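Local coordinates for uncharacterized protein YfeY (Escherichia coli, PDB 2QZB) that is of unknown function but belongs to the DUF1131 family and is probably exported as a lipoprotein, at residues K15-Q19 / S130-S134; T78-V84 / S160-R166; T99-Y105 / S134-S138. All coordinates share one frame; numbering follows the deposited sequence. Where two conformers were deposited one is given.

Contact 1 (K15-Q19 / S130-S134)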
loop_
_atom_site.group_PDB
_atom_site.type_symbol
_atom_site.label_atom_id
_atom_site.label_comp_id
_atom_site.label_asym_id
_atom_site.label_seq_id
_atom_site.Cartn_x
_atom_site.Cartn_y
_atom_site.Cartn_z
ATOM N N LYS A 15 -10.891 5.000 4.136
ATOM C CA LYS A 15 -10.182 5.072 2.863
ATOM C C LYS A 15 -8.742 5.573 3.034
ATOM O O LYS A 15 -8.415 6.323 3.975
ATOM C CB LYS A 15 -10.883 6.009 1.885
ATOM C CG LYS A 15 -12.371 5.770 1.671
ATOM C CD LYS A 15 -12.762 6.259 0.289
ATOM C CE LYS A 15 -14.254 6.033 0.012
ATOM N NZ LYS A 15 -14.555 6.252 -1.436
ATOM N N VAL A 16 -7.909 5.188 2.082
ATOM C CA VAL A 16 -6.619 5.821 1.920
ATOM C C VAL A 16 -6.793 7.206 1.285
ATOM O O VAL A 16 -7.430 7.353 0.241
ATOM C CB VAL A 16 -5.703 4.956 1.044
ATOM C CG1 VAL A 16 -4.255 5.365 1.197
ATOM C CG2 VAL A 16 -5.908 3.461 1.396
ATOM N N SER A 17 -6.215 8.218 1.927
ATOM C CA SER A 17 -6.269 9.600 1.439
ATOM C C SER A 17 -4.890 10.208 1.597
ATOM O O SER A 17 -4.021 9.590 2.189
ATOM C CB SER A 17 -7.276 10.400 2.262
ATOM O OG SER A 17 -6.783 10.669 3.598
ATOM N N GLU A 18 -4.696 11.426 1.089
ATOM C CA GLU A 18 -3.445 12.174 1.271
ATOM C C GLU A 18 -2.949 12.202 2.717
ATOM O O GLU A 18 -1.740 12.199 2.934
ATOM C CB GLU A 18 -3.603 13.629 0.788
ATOM C CG GLU A 18 -3.863 13.773 -0.704
ATOM C CD GLU A 18 -2.809 13.073 -1.527
ATOM O OE1 GLU A 18 -1.642 13.524 -1.546
ATOM O OE2 GLU A 18 -3.140 12.054 -2.139
ATOM N N GLN A 19 -3.884 12.232 3.669
ATOM C CA GLN A 19 -3.620 12.295 5.118
ATOM C C GLN A 19 -3.357 10.972 5.844
ATOM O O GLN A 19 -2.901 10.978 6.982
ATOM C CB GLN A 19 -4.785 12.962 5.850
ATOM C CG GLN A 19 -5.335 14.225 5.194
ATOM C CD GLN A 19 -6.376 13.928 4.089
ATOM O OE1 GLN A 19 -7.305 13.121 4.277
ATOM N NE2 GLN A 19 -6.234 14.602 2.948
ATOM N N SER A 130 -1.657 12.683 -6.854
ATOM C CA SER A 130 -1.360 12.450 -5.430
ATOM C C SER A 130 0.113 12.653 -5.108
ATOM O O SER A 130 0.974 12.301 -5.909
ATOM C CB SER A 130 -1.751 11.029 -5.022
ATOM O OG SER A 130 -1.473 10.821 -3.640
ATOM N N GLN A 131 0.396 13.186 -3.922
ATOM C CA GLN A 131 1.757 13.308 -3.388
ATOM C C GLN A 131 2.093 12.125 -2.458
ATOM O O GLN A 131 3.240 11.921 -2.080
ATOM C CB GLN A 131 1.878 14.611 -2.576
ATOM C CG GLN A 131 1.779 15.921 -3.394
ATOM C CD GLN A 131 1.321 17.122 -2.570
ATOM O OE1 GLN A 131 0.670 18.028 -3.097
ATOM N NE2 GLN A 131 1.647 17.131 -1.274
ATOM N N HIS A 132 1.078 11.367 -2.043
ATOM C CA HIS A 132 1.295 10.366 -0.967
ATOM C C HIS A 132 0.898 8.947 -1.299
ATOM O O HIS A 132 1.358 8.031 -0.631
ATOM C CB HIS A 132 0.595 10.819 0.320
ATOM C CG HIS A 132 1.126 12.101 0.854
ATOM N ND1 HIS A 132 0.482 13.309 0.674
ATOM C CD2 HIS A 132 2.285 12.381 1.500
ATOM C CE1 HIS A 132 1.215 14.273 1.204
ATOM N NE2 HIS A 132 2.306 13.735 1.723
ATOM N N ILE A 133 0.066 8.754 -2.331
ATOM C CA ILE A 133 -0.515 7.427 -2.664
ATOM C C ILE A 133 0.105 6.793 -3.913
ATOM O O ILE A 133 0.336 7.487 -4.939
ATOM C CB ILE A 133 -2.075 7.520 -2.780
ATOM C CG1 ILE A 133 -2.677 8.109 -1.508
ATOM C CG2 ILE A 133 -2.734 6.151 -3.119
ATOM C CD1 ILE A 133 -4.166 8.538 -1.693
ATOM N N SER A 134 0.395 5.485 -3.807
ATOM C CA SER A 134 0.901 4.651 -4.881
ATOM C C SER A 134 0.067 3.376 -4.885
ATOM O O SER A 134 -0.547 3.052 -3.874
ATOM C CB SER A 134 2.351 4.249 -4.614
ATOM O OG SER A 134 3.198 5.387 -4.547
#
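Glu18 reaches the turn that leads into strand 133-138 with its carboxylate, which accepts three hydrogen bonds there. Ser130 OG gives the shortest, 2.6 Å to Glu18 OE2, and meets that oxygen on its syn lone pair. The other oxygen serves two donors. Gln131 N comes to Glu18 OE1 from the syn side at 3.1 Å. His132 ND1, also 3.1 Å from Glu18 OE1, arrives from the opposite face and stands 51° out of the carboxylate plane. Three donors on two oxygens fix the rotation of the carboxylate, and a bend in the Glu18 chain at chi2 (-54°) is what turns it in among them. The imidazole presents its edge, its plane 49° from that of the carboxylate, in a His-carboxylate hydrogen bond.

The receiving loop is an ST turn and ST motif built on Ser130. Ser130 OG, while donating to Glu18, accepts from His132 N and, at 2.9 Å, from Ile133 N, so one hydroxyl organises the turn and holds the incoming acid. In its own segment Ser17 makes an ST turn, accepting from Gln19 N, between the short strands 16-17 and 20-21.

The apolar part lies beside these bonds. Ile133 CD1 touches the backbone at Ser17 C, 3.8 Å away, and comes within 3.7 Å of Glu18 OE2, lining one side of the acid with a methyl group. Deeper in, Val16 CG1 and Ile133 CG1 meet at 4.2 Å, and both side chains rest on Ile162 of strand 158-165.

Contact 2 (T78-V84 / S160-R166)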
loop_
_atom_site.group_PDB
_atom_site.type_symbol
_atom_site.label_atom_id
_atom_site.label_comp_id
_atom_site.label_asym_id
_atom_site.label_seq_id
_atom_site.Cartn_x
_atom_site.Cartn_y
_atom_site.Cartn_z
ATOM N N THR A 78 7.049 7.334 14.378
ATOM C CA THR A 78 5.704 7.833 14.141
ATOM C C THR A 78 5.365 7.223 12.785
ATOM O O THR A 78 6.260 6.741 12.114
ATOM C CB THR A 78 5.680 9.392 14.214
ATOM O OG1 THR A 78 4.368 9.898 13.926
ATOM C CG2 THR A 78 6.659 9.995 13.254
ATOM N N ILE A 79 4.095 7.134 12.406
ATOM C CA ILE A 79 3.765 6.389 11.180
ATOM C C ILE A 79 4.250 7.117 9.937
ATOM O O ILE A 79 3.865 8.247 9.724
ATOM C CB ILE A 79 2.221 6.120 11.036
ATOM C CG1 ILE A 79 1.744 5.149 12.124
ATOM C CG2 ILE A 79 1.929 5.514 9.666
ATOM C CD1 ILE A 79 0.202 4.992 12.207
ATOM N N SER A 80 5.061 6.459 9.116
ATOM C CA SER A 80 5.546 7.062 7.874
ATOM C C SER A 80 5.135 6.340 6.568
ATOM O O SER A 80 5.323 6.882 5.473
ATOM C CB SER A 80 7.061 7.180 7.928
ATOM O OG SER A 80 7.606 5.897 7.991
ATOM N N ARG A 81 4.577 5.130 6.695
ATOM C CA ARG A 81 4.114 4.335 5.546
ATOM C C ARG A 81 3.058 3.338 6.031
ATOM O O ARG A 81 3.187 2.789 7.168
ATOM C CB ARG A 81 5.273 3.582 4.887
ATOM C CG ARG A 81 4.873 2.652 3.696
ATOM C CD ARG A 81 6.063 1.973 3.033
ATOM N NE ARG A 81 5.652 0.907 2.132
ATOM C CZ ARG A 81 6.400 0.365 1.170
ATOM N NH1 ARG A 81 5.910 -0.623 0.425
ATOM N NH2 ARG A 81 7.646 0.785 0.955
ATOM N N ILE A 82 2.022 3.129 5.197
ATOM C CA ILE A 82 0.966 2.100 5.454
ATOM C C ILE A 82 0.711 1.432 4.124
ATOM O O ILE A 82 0.370 2.124 3.140
ATOM C CB ILE A 82 -0.366 2.703 5.950
ATOM C CG1 ILE A 82 -0.154 3.528 7.231
ATOM C CG2 ILE A 82 -1.443 1.566 6.186
ATOM C CD1 ILE A 82 -1.192 4.659 7.482
ATOM N N ASP A 83 0.940 0.125 4.057
ATOM C CA ASP A 83 0.541 -0.661 2.889
ATOM C C ASP A 83 -0.828 -1.308 3.156
ATOM O O ASP A 83 -1.013 -1.936 4.195
ATOM C CB ASP A 83 1.567 -1.742 2.621
ATOM C CG ASP A 83 2.975 -1.169 2.382
ATOM O OD1 ASP A 83 3.751 -1.810 1.664
ATOM O OD2 ASP A 83 3.297 -0.089 2.929
ATOM N N VAL A 84 -1.778 -1.129 2.250
ATOM C CA VAL A 84 -3.138 -1.610 2.474
ATOM C C VAL A 84 -3.336 -2.793 1.558
ATOM O O VAL A 84 -3.088 -2.710 0.346
ATOM C CB VAL A 84 -4.219 -0.527 2.261
ATOM C CG1 VAL A 84 -5.664 -1.095 2.508
ATOM C CG2 VAL A 84 -3.995 0.649 3.200
ATOM N N SER A 160 -2.858 -4.818 -6.302
ATOM C CA SER A 160 -2.743 -5.817 -5.231
ATOM C C SER A 160 -2.347 -5.173 -3.898
ATOM O O SER A 160 -2.443 -5.797 -2.855
ATOM C CB SER A 160 -1.723 -6.879 -5.608
ATOM O OG SER A 160 -0.494 -6.261 -5.930
ATOM N N LYS A 161 -1.929 -3.911 -3.932
ATOM C CA LYS A 161 -1.691 -3.162 -2.706
ATOM C C LYS A 161 -1.876 -1.665 -2.957
ATOM O O LYS A 161 -1.595 -1.172 -4.057
ATOM C CB LYS A 161 -0.278 -3.487 -2.242
ATOM C CG LYS A 161 0.169 -2.877 -0.972
ATOM C CD LYS A 161 1.037 -3.896 -0.274
ATOM C CE LYS A 161 2.414 -3.937 -0.844
ATOM N NZ LYS A 161 3.286 -4.815 0.000
ATOM N N ILE A 162 -2.360 -0.946 -1.945
ATOM C CA ILE A 162 -2.391 0.503 -1.996
ATOM C C ILE A 162 -1.401 0.996 -0.913
ATOM O O ILE A 162 -1.459 0.549 0.251
ATOM C CB ILE A 162 -3.833 1.079 -1.771
ATOM C CG1 ILE A 162 -4.828 0.495 -2.808
ATOM C CG2 ILE A 162 -3.814 2.629 -1.855
ATOM C CD1 ILE A 162 -6.233 0.831 -2.544
ATOM N N ILE A 163 -0.507 1.906 -1.288
ATOM C CA ILE A 163 0.534 2.383 -0.359
ATOM C C ILE A 163 0.391 3.867 -0.097
ATOM O O ILE A 163 0.311 4.674 -1.040
ATOM C CB ILE A 163 1.924 2.081 -0.925
ATOM C CG1 ILE A 163 2.015 0.593 -1.289
ATOM C CG2 ILE A 163 3.041 2.518 0.057
ATOM C CD1 ILE A 163 3.182 0.305 -2.136
ATOM N N TRP A 164 0.349 4.236 1.173
ATOM C CA TRP A 164 0.396 5.633 1.559
ATOM C C TRP A 164 1.779 5.920 2.151
ATOM O O TRP A 164 2.284 5.096 2.949
ATOM C CB TRP A 164 -0.681 5.945 2.603
ATOM C CG TRP A 164 -0.541 7.348 3.172
ATOM C CD1 TRP A 164 -1.084 8.489 2.660
ATOM C CD2 TRP A 164 0.183 7.746 4.362
ATOM N NE1 TRP A 164 -0.746 9.574 3.453
ATOM C CE2 TRP A 164 0.020 9.141 4.507
ATOM C CE3 TRP A 164 0.946 7.050 5.321
ATOM C CZ2 TRP A 164 0.605 9.868 5.570
ATOM C CZ3 TRP A 164 1.517 7.763 6.371
ATOM C CH2 TRP A 164 1.348 9.166 6.487
ATOM N N ARG A 165 2.393 7.069 1.802
ATOM C CA ARG A 165 3.696 7.462 2.420
ATOM C C ARG A 165 3.663 8.918 2.886
ATOM O O ARG A 165 3.163 9.763 2.155
ATOM C CB ARG A 165 4.868 7.268 1.454
ATOM C CG ARG A 165 5.260 5.808 1.089
ATOM C CD ARG A 165 6.304 5.840 0.016
ATOM N NE ARG A 165 6.913 4.548 -0.355
ATOM C CZ ARG A 165 6.536 3.835 -1.412
ATOM N NH1 ARG A 165 5.533 4.268 -2.153
ATOM N NH2 ARG A 165 7.128 2.689 -1.723
ATOM N N ARG A 166 4.191 9.232 4.077
ATOM C CA ARG A 166 4.107 10.624 4.605
ATOM C C ARG A 166 4.870 11.623 3.711
ATOM O O ARG A 166 5.771 11.196 2.969
ATOM C CB ARG A 166 4.624 10.739 6.044
ATOM C CG ARG A 166 6.124 10.465 6.242
ATOM C CD ARG A 166 6.659 11.223 7.499
ATOM N NE ARG A 166 5.746 11.046 8.640
ATOM C CZ ARG A 166 6.067 10.491 9.813
ATOM N NH1 ARG A 166 7.304 10.070 10.052
ATOM N NH2 ARG A 166 5.145 10.373 10.755
#
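Arg81 holds CG anti to the backbone N (chi1 177°) and runs extended to NE, which lays the side chain alongside Arg165 and past Ile163 CG2. Lys161 instead bends at chi2 and chi3 (79°), folding its CD against Asp83 CB at 3.6 Å. Between them sits the Asp83 carboxylate. Arg81 grips it side-on, NE to Asp83 OD2 at 2.7 Å and NH1 to Asp83 OD1 at 2.8 Å, with OD2 using its syn lone pair. Lys161 NZ adds a weak salt bridge to Asp83 OD1 at 3.5 Å. Arg165 NH2 lies over one face of the Arg81 guanidinium, 3.3 Å from Arg81 NH2, the two planes 61° apart; the nearby Asp83 and the salt bridge from Arg165 to Glu124 probably offset this like-charge approach. With an alanine in place of Arg81, Asp83 would probably keep just the weak Lys161 bond within this network and be free to turn.

The strands themselves are an antiparallel ladder. Ile82-Trp164 and Val84-Ile162 are hydrogen-bonded pairs, each joined in both directions, and Val84 N to Ile162 O is the shortest link at 2.6 Å. Arg166 N extends the ladder to Ser80 O. On the face opposite the charges, the Trp164 ring brings CE3 to 3.9 Å from Ile82 CD1 and CZ3 to 4.0 Å from Ile79 CG2, while its NE1 donates to Glu18 O.

Val16 and Leu24 cover this apolar face. Strand 67-73 flanks strand 81-84, with a classic beta bulge at Ser80 and Arg81 opposite Asn73, and strand 133-138 flanks strand 158-165, with another bulge at Ser160 and Lys161 opposite Gln136.

Contact 3 (T99-Y105 / S134-S138)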
loop_
_atom_site.group_PDB
_atom_site.type_symbol
_atom_site.label_atom_id
_atom_site.label_comp_id
_atom_site.label_asym_id
_atom_site.label_seq_id
_atom_site.Cartn_x
_atom_site.Cartn_y
_atom_site.Cartn_z
ATOM N N THR A 99 -8.518 -3.256 -8.882
ATOM C CA THR A 99 -8.706 -2.323 -10.002
ATOM C C THR A 99 -7.774 -2.771 -11.143
ATOM O O THR A 99 -6.615 -3.049 -10.892
ATOM C CB THR A 99 -8.412 -0.876 -9.579
ATOM O OG1 THR A 99 -9.390 -0.497 -8.612
ATOM C CG2 THR A 99 -8.491 0.141 -10.793
ATOM N N PRO A 100 -8.286 -2.870 -12.388
ATOM C CA PRO A 100 -7.431 -3.203 -13.530
ATOM C C PRO A 100 -6.404 -2.086 -13.831
ATOM O O PRO A 100 -6.710 -0.904 -13.740
ATOM C CB PRO A 100 -8.424 -3.379 -14.690
ATOM C CG PRO A 100 -9.792 -3.697 -13.973
ATOM C CD PRO A 100 -9.707 -2.757 -12.779
ATOM N N PHE A 101 -5.181 -2.471 -14.150
ATOM C CA PHE A 101 -4.185 -1.483 -14.605
ATOM C C PHE A 101 -4.719 -0.530 -15.700
ATOM O O PHE A 101 -4.551 0.696 -15.608
ATOM C CB PHE A 101 -2.965 -2.260 -15.132
ATOM C CG PHE A 101 -1.824 -1.388 -15.575
ATOM C CD1 PHE A 101 -0.894 -0.910 -14.650
ATOM C CD2 PHE A 101 -1.633 -1.106 -16.933
ATOM C CE1 PHE A 101 0.184 -0.109 -15.048
ATOM C CE2 PHE A 101 -0.560 -0.321 -17.354
ATOM C CZ PHE A 101 0.348 0.194 -16.417
ATOM N N SER A 102 -5.365 -1.117 -16.717
ATOM C CA SER A 102 -5.899 -0.428 -17.911
ATOM C C SER A 102 -7.027 0.556 -17.619
ATOM O O SER A 102 -7.335 1.434 -18.462
ATOM C CB SER A 102 -6.389 -1.475 -18.914
ATOM O OG SER A 102 -7.378 -2.311 -18.318
ATOM N N ASP A 103 -7.612 0.443 -16.419
ATOM C CA ASP A 103 -8.553 1.448 -15.915
ATOM C C ASP A 103 -7.830 2.787 -15.573
ATOM O O ASP A 103 -8.423 3.881 -15.566
ATOM C CB ASP A 103 -9.272 0.895 -14.657
ATOM C CG ASP A 103 -10.533 0.078 -14.993
ATOM O OD1 ASP A 103 -10.759 -0.241 -16.173
ATOM O OD2 ASP A 103 -11.313 -0.252 -14.073
ATOM N N LEU A 104 -6.546 2.696 -15.267
ATOM C CA LEU A 104 -5.839 3.856 -14.711
ATOM C C LEU A 104 -4.771 4.417 -15.597
ATOM O O LEU A 104 -4.561 5.626 -15.587
ATOM C CB LEU A 104 -5.208 3.505 -13.355
ATOM C CG LEU A 104 -6.220 2.970 -12.350
ATOM C CD1 LEU A 104 -5.483 2.356 -11.182
ATOM C CD2 LEU A 104 -7.203 4.061 -11.912
ATOM N N TYR A 105 -4.085 3.543 -16.332
ATOM C CA TYR A 105 -2.900 3.922 -17.117
ATOM C C TYR A 105 -2.983 3.366 -18.523
ATOM O O TYR A 105 -3.383 2.221 -18.720
ATOM C CB TYR A 105 -1.588 3.454 -16.469
ATOM C CG TYR A 105 -1.446 3.861 -15.017
ATOM C CD1 TYR A 105 -1.145 5.166 -14.676
ATOM C CD2 TYR A 105 -1.685 2.939 -13.994
ATOM C CE1 TYR A 105 -1.037 5.565 -13.341
ATOM C CE2 TYR A 105 -1.611 3.331 -12.627
ATOM C CZ TYR A 105 -1.257 4.635 -12.325
ATOM O OH TYR A 105 -1.155 5.027 -11.013
ATOM N N SER A 134 0.395 5.485 -3.807
ATOM C CA SER A 134 0.901 4.651 -4.881
ATOM C C SER A 134 0.067 3.376 -4.885
ATOM O O SER A 134 -0.547 3.052 -3.874
ATOM C CB SER A 134 2.351 4.249 -4.614
ATOM O OG SER A 134 3.198 5.387 -4.547
ATOM N N TYR A 135 0.077 2.659 -6.006
ATOM C CA TYR A 135 -0.616 1.379 -6.141
ATOM C C TYR A 135 0.433 0.375 -6.562
ATOM O O TYR A 135 1.277 0.681 -7.419
ATOM C CB TYR A 135 -1.718 1.454 -7.223
ATOM C CG TYR A 135 -2.652 2.649 -7.130
ATOM C CD1 TYR A 135 -3.401 2.890 -5.986
ATOM C CD2 TYR A 135 -2.798 3.531 -8.204
ATOM C CE1 TYR A 135 -4.232 3.992 -5.888
ATOM C CE2 TYR A 135 -3.660 4.620 -8.125
ATOM C CZ TYR A 135 -4.371 4.841 -6.979
ATOM O OH TYR A 135 -5.246 5.901 -6.895
ATOM N N GLN A 136 0.426 -0.809 -5.982
ATOM C CA GLN A 136 1.204 -1.892 -6.583
ATOM C C GLN A 136 0.276 -2.779 -7.386
ATOM O O GLN A 136 -0.910 -2.942 -7.035
ATOM C CB GLN A 136 1.981 -2.728 -5.546
ATOM C CG GLN A 136 3.024 -1.942 -4.746
ATOM C CD GLN A 136 4.005 -2.843 -3.957
ATOM O OE1 GLN A 136 3.813 -4.065 -3.846
ATOM N NE2 GLN A 136 5.061 -2.228 -3.413
ATOM N N PHE A 137 0.812 -3.355 -8.464
ATOM C CA PHE A 137 0.020 -4.181 -9.381
ATOM C C PHE A 137 0.636 -5.557 -9.410
ATOM O O PHE A 137 1.846 -5.688 -9.246
ATOM C CB PHE A 137 0.014 -3.568 -10.802
ATOM C CG PHE A 137 -0.845 -2.341 -10.910
ATOM C CD1 PHE A 137 -0.326 -1.078 -10.603
ATOM C CD2 PHE A 137 -2.168 -2.446 -11.259
ATOM C CE1 PHE A 137 -1.123 0.045 -10.664
ATOM C CE2 PHE A 137 -2.959 -1.336 -11.332
ATOM C CZ PHE A 137 -2.447 -0.085 -11.012
ATOM N N SER A 138 -0.178 -6.591 -9.601
ATOM C CA SER A 138 0.399 -7.906 -9.909
ATOM C C SER A 138 -0.408 -8.633 -10.958
ATOM O O SER A 138 -1.575 -8.290 -11.204
ATOM C CB SER A 138 0.662 -8.774 -8.673
ATOM O OG SER A 138 -0.305 -8.626 -7.668
#
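Phe101, whose side chain packs on Phe137, has a carbonyl oxygen gripped by two backbone donors: Leu104 N at 2.8 Å from Phe101 O, and Tyr105 N farther along the turn. These bonds close the single, weakly bonded helical turn 101-104 and set Phe101, Leu104 and Tyr105 around one ring of the strand, that of Phe137.

The central pair is a T-shaped stack. Phe101 turns its edge to Phe137 so that CD1 stands above the centre of the Phe137 face, with ring centroids 5.2 Å apart and planes at 82°. With chi1 at -177° its CG stands trans to the backbone N, which swings the ring's edge over that face, while the backbone itself comes close, Phe101 CA lying 3.5 Å from Phe137 CE2.

In the fold, this is a short helix packed on one face of the antiparallel sheet, with the alternate strand residues Tyr135 and Phe137 facing it. Cys125, disulfide-bonded to Cys112, touches Phe101, Tyr105 and Phe137 from the neighbouring strand 123-126. Backbone bonds between Thr99 and Val159 and between Phe101 and Trp157 tie the segment to the start of strand 158-165, the neighbour of strand 133-138 on its other side.

Leu104 CD1 meets the Phe137 edge, 3.9 Å from CZ, and also reaches Tyr135 CD2 at 4.2 Å, bridging the two rings. Tyr105 turns the edge of its ring to Phe137, Tyr105 CE2 lying 3.9 Å from Phe137 CE1, with Leu104 CB over one face of the Tyr105 ring, near the rim. Farther out, Tyr105 OH lies at the edge of the Tyr135 ring, 3.6 Å from Tyr135 CD2, while hydrogen-bonding to Lys126 O; Tyr135 OH pairs with Thr93 OG1.

Overall arrangement
From the N terminus, the segment around strand 16-17 meets 130-134 in contact 1, which closes a loop of 110 residues. Contact 2 starts within that loop, at 78-84, but ends beyond it at the C-terminal strand, so the two cross. Contact 3 begins after 84 and closes at 134-138, wholly within the span of contact 2, and shares Ser134 and strand 133-138 with contact 1. The large antiparallel sheet joins them: strands 81-84, 158-165 and 133-138 run side by side, with His132 O bonding to Arg165 N and Gln136 O to Ser160 N. The N-terminal hairpin and helix 101-104 are thereby fastened to the central strands.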